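Local coordinates for protein glycosyl hydrolase family 88 (Pedobacter heparinus, PDB 3WIW) that hydrolyses unsaturated glucuronyl saccharides, with specificity for those derived from heparin, as a member of an alpha6/alpha6-barrel glycoside hydrolase family, at residues 249-253 with 311-316; 202-206 with 255-259. All coordinates share one frame; numbering follows the deposited sequence. Where two conformers were deposited one is given.

Contact 1: residues 249-253 with 311-316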
loop_
_atom_site.group_PDB
_atom_site.type_symbol
_atom_site.label_atom_id
_atom_site.label_comp_id
_atom_site.label_asym_id
_atom_site.label_seq_id
_atom_site.Cartn_x
_atom_site.Cartn_y
_atom_site.Cartn_z
ATOM N N ALA A 249 -4.481 -8.103 1.846
ATOM C CA ALA A 249 -4.530 -6.715 2.301
ATOM C C ALA A 249 -4.727 -5.757 1.118
ATOM O O ALA A 249 -5.569 -4.858 1.197
ATOM C CB ALA A 249 -3.263 -6.353 3.040
ATOM N N TRP A 250 -3.987 -5.943 0.024
ATOM C CA TRP A 250 -4.164 -5.062 -1.146
ATOM C C TRP A 250 -5.596 -5.160 -1.667
ATOM O O TRP A 250 -6.162 -4.165 -2.107
ATOM C CB TRP A 250 -3.247 -5.478 -2.273
ATOM C CG TRP A 250 -1.759 -5.334 -2.122
ATOM C CD1 TRP A 250 -0.837 -6.192 -2.684
ATOM C CD2 TRP A 250 -0.989 -4.260 -1.528
ATOM N NE1 TRP A 250 0.434 -5.759 -2.430
ATOM C CE2 TRP A 250 0.377 -4.564 -1.746
ATOM C CE3 TRP A 250 -1.312 -3.093 -0.805
ATOM C CZ2 TRP A 250 1.429 -3.724 -1.320
ATOM C CZ3 TRP A 250 -0.257 -2.256 -0.362
ATOM C CH2 TRP A 250 1.098 -2.591 -0.620
ATOM N N GLY A 251 -6.197 -6.357 -1.646
ATOM C CA GLY A 251 -7.585 -6.525 -2.052
ATOM C C GLY A 251 -8.537 -5.750 -1.158
ATOM O O GLY A 251 -9.386 -4.998 -1.655
ATOM N N LEU A 252 -8.405 -5.930 0.155
ATOM C CA LEU A 252 -9.259 -5.208 1.095
ATOM C C LEU A 252 -9.156 -3.693 0.864
ATOM O O LEU A 252 -10.167 -2.983 0.751
ATOM C CB LEU A 252 -8.855 -5.538 2.529
ATOM C CG LEU A 252 -9.624 -4.775 3.601
ATOM C CD1 LEU A 252 -11.133 -5.070 3.556
ATOM C CD2 LEU A 252 -9.040 -5.079 4.991
ATOM N N TYR A 253 -7.923 -3.202 0.829
ATOM C CA TYR A 253 -7.686 -1.785 0.641
ATOM C C TYR A 253 -8.227 -1.326 -0.721
ATOM O O TYR A 253 -8.858 -0.273 -0.815
ATOM C CB TYR A 253 -6.199 -1.527 0.754
ATOM C CG TYR A 253 -5.762 -0.094 0.911
ATOM C CD1 TYR A 253 -5.916 0.829 -0.130
ATOM C CD2 TYR A 253 -5.144 0.338 2.086
ATOM C CE1 TYR A 253 -5.451 2.134 -0.017
ATOM C CE2 TYR A 253 -4.685 1.645 2.216
ATOM C CZ TYR A 253 -4.830 2.533 1.153
ATOM O OH TYR A 253 -4.340 3.814 1.259
ATOM N N VAL A 311 -1.415 -2.259 6.092
ATOM C CA VAL A 311 -2.355 -2.044 4.996
ATOM C C VAL A 311 -3.767 -2.388 5.456
ATOM O O VAL A 311 -4.709 -1.633 5.204
ATOM C CB VAL A 311 -1.927 -2.834 3.745
ATOM C CG1 VAL A 311 -3.000 -2.760 2.646
ATOM C CG2 VAL A 311 -0.575 -2.331 3.216
ATOM N N ILE A 312 -3.909 -3.514 6.158
ATOM C CA ILE A 312 -5.210 -3.906 6.679
ATOM C C ILE A 312 -5.750 -2.876 7.667
ATOM O O ILE A 312 -6.929 -2.514 7.587
ATOM C CB ILE A 312 -5.162 -5.318 7.322
ATOM C CG1 ILE A 312 -5.009 -6.367 6.218
ATOM C CG2 ILE A 312 -6.411 -5.581 8.146
ATOM C CD1 ILE A 312 -4.496 -7.715 6.730
ATOM N N ALA A 313 -4.910 -2.410 8.602
ATOM C CA ALA A 313 -5.359 -1.418 9.568
ATOM C C ALA A 313 -5.835 -0.141 8.858
ATOM O O ALA A 313 -6.919 0.381 9.172
ATOM C CB ALA A 313 -4.263 -1.108 10.570
ATOM N N SER A 314 -5.047 0.368 7.905
ATOM C CA SER A 314 -5.438 1.585 7.209
ATOM C C SER A 314 -6.773 1.387 6.493
ATOM O O SER A 314 -7.679 2.213 6.619
ATOM C CB SER A 314 -4.362 2.023 6.236
ATOM O OG SER A 314 -4.715 3.317 5.801
ATOM N N ALA A 315 -6.919 0.262 5.799
ATOM C CA ALA A 315 -8.152 -0.010 5.070
ATOM C C ALA A 315 -9.349 -0.134 6.016
ATOM O O ALA A 315 -10.417 0.420 5.731
ATOM C CB ALA A 315 -8.014 -1.265 4.224
ATOM N N LEU A 316 -9.183 -0.879 7.108
ATOM C CA LEU A 316 -10.291 -1.078 8.043
ATOM C C LEU A 316 -10.752 0.222 8.683
ATOM O O LEU A 316 -11.945 0.401 8.956
ATOM C CB LEU A 316 -9.948 -2.124 9.107
ATOM C CG LEU A 316 -9.846 -3.572 8.624
ATOM C CD1 LEU A 316 -9.491 -4.437 9.814
ATOM C CD2 LEU A 316 -11.153 -4.041 7.993
#

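Contact 2: residues 202-206 with 255-259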
loop_
_atom_site.group_PDB
_atom_site.type_symbol
_atom_site.label_atom_id
_atom_site.label_comp_id
_atom_site.label_asym_id
_atom_site.label_seq_id
_atom_site.Cartn_x
_atom_site.Cartn_y
_atom_site.Cartn_z
ATOM N N ALA A 202 -11.211 -2.584 -11.485
ATOM C CA ALA A 202 -11.706 -3.060 -10.197
ATOM C C ALA A 202 -12.836 -4.079 -10.385
ATOM O O ALA A 202 -12.902 -5.074 -9.638
ATOM C CB ALA A 202 -12.166 -1.886 -9.327
ATOM N N VAL A 203 -13.734 -3.837 -11.328
ATOM C CA VAL A 203 -14.824 -4.782 -11.592
ATOM C C VAL A 203 -14.299 -6.113 -12.146
ATOM O O VAL A 203 -14.659 -7.192 -11.652
ATOM C CB VAL A 203 -15.893 -4.160 -12.524
ATOM C CG1 VAL A 203 -16.927 -5.203 -12.908
ATOM C CG2 VAL A 203 -16.572 -2.975 -11.827
ATOM N N THR A 204 -13.411 -6.048 -13.137
ATOM C CA THR A 204 -12.828 -7.253 -13.719
ATOM C C THR A 204 -12.092 -8.074 -12.630
ATOM O O THR A 204 -12.229 -9.296 -12.545
ATOM C CB THR A 204 -11.839 -6.837 -14.810
ATOM O OG1 THR A 204 -12.536 -6.059 -15.796
ATOM C CG2 THR A 204 -11.172 -8.049 -15.467
ATOM N N THR A 205 -11.324 -7.398 -11.787
ATOM C CA THR A 205 -10.552 -8.038 -10.741
ATOM C C THR A 205 -11.477 -8.640 -9.699
ATOM O O THR A 205 -11.184 -9.701 -9.130
ATOM C CB THR A 205 -9.583 -7.010 -10.140
ATOM O OG1 THR A 205 -8.647 -6.627 -11.165
ATOM C CG2 THR A 205 -8.828 -7.603 -8.955
ATOM N N MET A 206 -12.606 -7.985 -9.469
ATOM C CA MET A 206 -13.541 -8.445 -8.466
ATOM C C MET A 206 -14.094 -9.817 -8.852
ATOM O O MET A 206 -14.290 -10.694 -7.995
ATOM C CB MET A 206 -14.642 -7.396 -8.296
ATOM C CG MET A 206 -15.516 -7.586 -7.094
ATOM S SD MET A 206 -16.578 -6.192 -6.692
ATOM C CE MET A 206 -18.009 -7.126 -6.259
ATOM N N TYR A 255 -10.654 -2.323 -2.549
ATOM C CA TYR A 255 -12.119 -2.173 -2.643
ATOM C C TYR A 255 -12.646 -1.099 -1.704
ATOM O O TYR A 255 -13.607 -0.421 -2.053
ATOM C CB TYR A 255 -12.864 -3.532 -2.538
ATOM C CG TYR A 255 -12.588 -4.270 -3.815
ATOM C CD1 TYR A 255 -13.244 -3.893 -4.983
ATOM C CD2 TYR A 255 -11.573 -5.220 -3.904
ATOM C CE1 TYR A 255 -12.956 -4.484 -6.195
ATOM C CE2 TYR A 255 -11.266 -5.812 -5.114
ATOM C CZ TYR A 255 -11.952 -5.426 -6.260
ATOM O OH TYR A 255 -11.615 -6.009 -7.452
ATOM N N THR A 256 -12.001 -0.919 -0.550
ATOM C CA THR A 256 -12.347 0.176 0.346
ATOM C C THR A 256 -12.099 1.520 -0.356
ATOM O O THR A 256 -12.971 2.400 -0.381
ATOM C CB THR A 256 -11.556 0.050 1.656
ATOM O OG1 THR A 256 -11.890 -1.201 2.279
ATOM C CG2 THR A 256 -11.899 1.193 2.573
ATOM N N MET A 257 -10.921 1.652 -0.963
ATOM C CA MET A 257 -10.548 2.860 -1.694
ATOM C C MET A 257 -11.407 3.024 -2.957
ATOM O O MET A 257 -11.831 4.144 -3.283
ATOM C CB MET A 257 -9.042 2.831 -1.985
ATOM C CG MET A 257 -8.531 3.898 -2.942
ATOM S SD MET A 257 -8.727 3.485 -4.707
ATOM C CE MET A 257 -7.659 2.045 -4.804
ATOM N N SER A 258 -11.694 1.938 -3.683
ATOM C CA SER A 258 -12.537 2.064 -4.884
ATOM C C SER A 258 -13.932 2.519 -4.501
ATOM O O SER A 258 -14.534 3.295 -5.235
ATOM C CB SER A 258 -12.622 0.745 -5.639
ATOM O OG SER A 258 -11.399 0.462 -6.312
ATOM N N TYR A 259 -14.468 2.032 -3.371
ATOM C CA TYR A 259 -15.736 2.562 -2.876
ATOM C C TYR A 259 -15.641 4.062 -2.586
ATOM O O TYR A 259 -16.495 4.846 -3.009
ATOM C CB TYR A 259 -16.281 1.798 -1.668
ATOM C CG TYR A 259 -17.591 2.413 -1.204
ATOM C CD1 TYR A 259 -18.756 2.277 -1.958
ATOM C CD2 TYR A 259 -17.646 3.194 -0.056
ATOM C CE1 TYR A 259 -19.941 2.849 -1.545
ATOM C CE2 TYR A 259 -18.835 3.768 0.372
ATOM C CZ TYR A 259 -19.977 3.596 -0.380
ATOM O OH TYR A 259 -21.154 4.163 0.037
#

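Contact 1: residues 249-253 with 311-316
The branches of V311 divide between two partners on helix 245-262 and show how a forked side chain can serve two neighbours at once. A chi1 of 173° puts CG1 opposite the valine's nitrogen and points it at the carbonyl and methyl of A249, with V311 CG1 lying 3.6 Å from A249 CB. The other branch reaches the six-membered part of the W250 indole, where V311 CG2 comes within 3.6 Å of W250 CZ3. The side chain of W250 sets out away from helix 306-322, yet a chi1 of -67°, together with the turn of the ring about chi2, brings the benzo portion back to the valine.

One turn later Y253 lies across V311 at about a right angle. The edge of its ring meets the backbone of the second helix, Y253 CD2 standing 3.7 Å from V311 O in the ring plane. At the root of the same side chain, the methyl of A315 packs on the Y253 backbone, with A315 CB 3.6 Å from Y253 CA. The small residue lets the two helices come close, their local axes 8.7 Å apart and only 15° from parallel. Flanking this centre, L252 turns CD2 toward L316, the two CD2 atoms meeting at 3.8 Å, while A249 CB rests on I312 CG1 at the same end as V311.

No hydrogen bond spans the pair, but the polar ends are satisfied: Y253 OH and S314 OG both bond to E383 OE2 on helix 375-392. W250, a predicted substrate-binding residue, also makes a weak hydrogen bond from NE1 to D174, the predicted proton donor. Such near-parallel, alanine-lined packing is consistent with two neighbouring inner helices of the alpha6/alpha6-barrel, beside the predicted catalytic pocket.

Contact 2: residues 202-206 with 255-259
With CG anti to its carbonyl carbon (chi1 -71°), Y255 extends its ring from helix 245-262 to the backbone of helix 192-208; M206 there has CG anti to the backbone N, which sets CB and CG beside the phenol end of the ring. The phenol hydroxyl donates to a main-chain carbonyl, Y255 OH to A202 O at 2.7 Å. It arrives on a lone pair in the carbonyl plane, with a C=O...O angle of 137°, and the oxygen lies near the plane of the tyrosine ring at its edge.

A202 O already accepts the helical bond from M206 N at 2.9 Å, so one carbonyl takes two donors without the helix giving up its own bond. Around the hydroxyl the fit is close: M206 CB is 3.4 Å from Y255 OH, and T205 CB lies 3.5 Å from the same oxygen. In the conformer given, M206 SD lies obliquely 4.8 Å from the ring centroid, a Met-aromatic contact that the second conformer of this side chain makes less certain. The methyl of A202 also touches the ring at Y255 CE1 and lies beside S258 OG.

These segments run at 145° to each other with axes 11.8 Å apart, a gap that the long tyrosine bridges. Helix 175-188 adds L176 against Y255 and Y183 against A202; S258 OG is held by G254 O of its own helix and by Y183 OH. From helix 265-279, H270 meets the Y255 ring edge-to-face and touches M206.

Overall arrangement
Helix 245-262 is shared by both contacts and illustrates how one barrel helix can present different sides to different neighbours: contact 1 pairs it nearly parallel with helix 306-322, and contact 2 ties its next turn to helix 192-208. Their centres lie about 12 Å apart, and they touch directly where A315 O packs 3.6 Å from T256 CG2. Contact 1 borders the predicted active site: the W250 side chain is about 4 Å from that of R246, another predicted substrate-binding residue, and about 6 Å from a bound HEPES buffer molecule, nearest atoms. Contact 2 stands farther off, the T205 side chain being about 12 Å from that molecule.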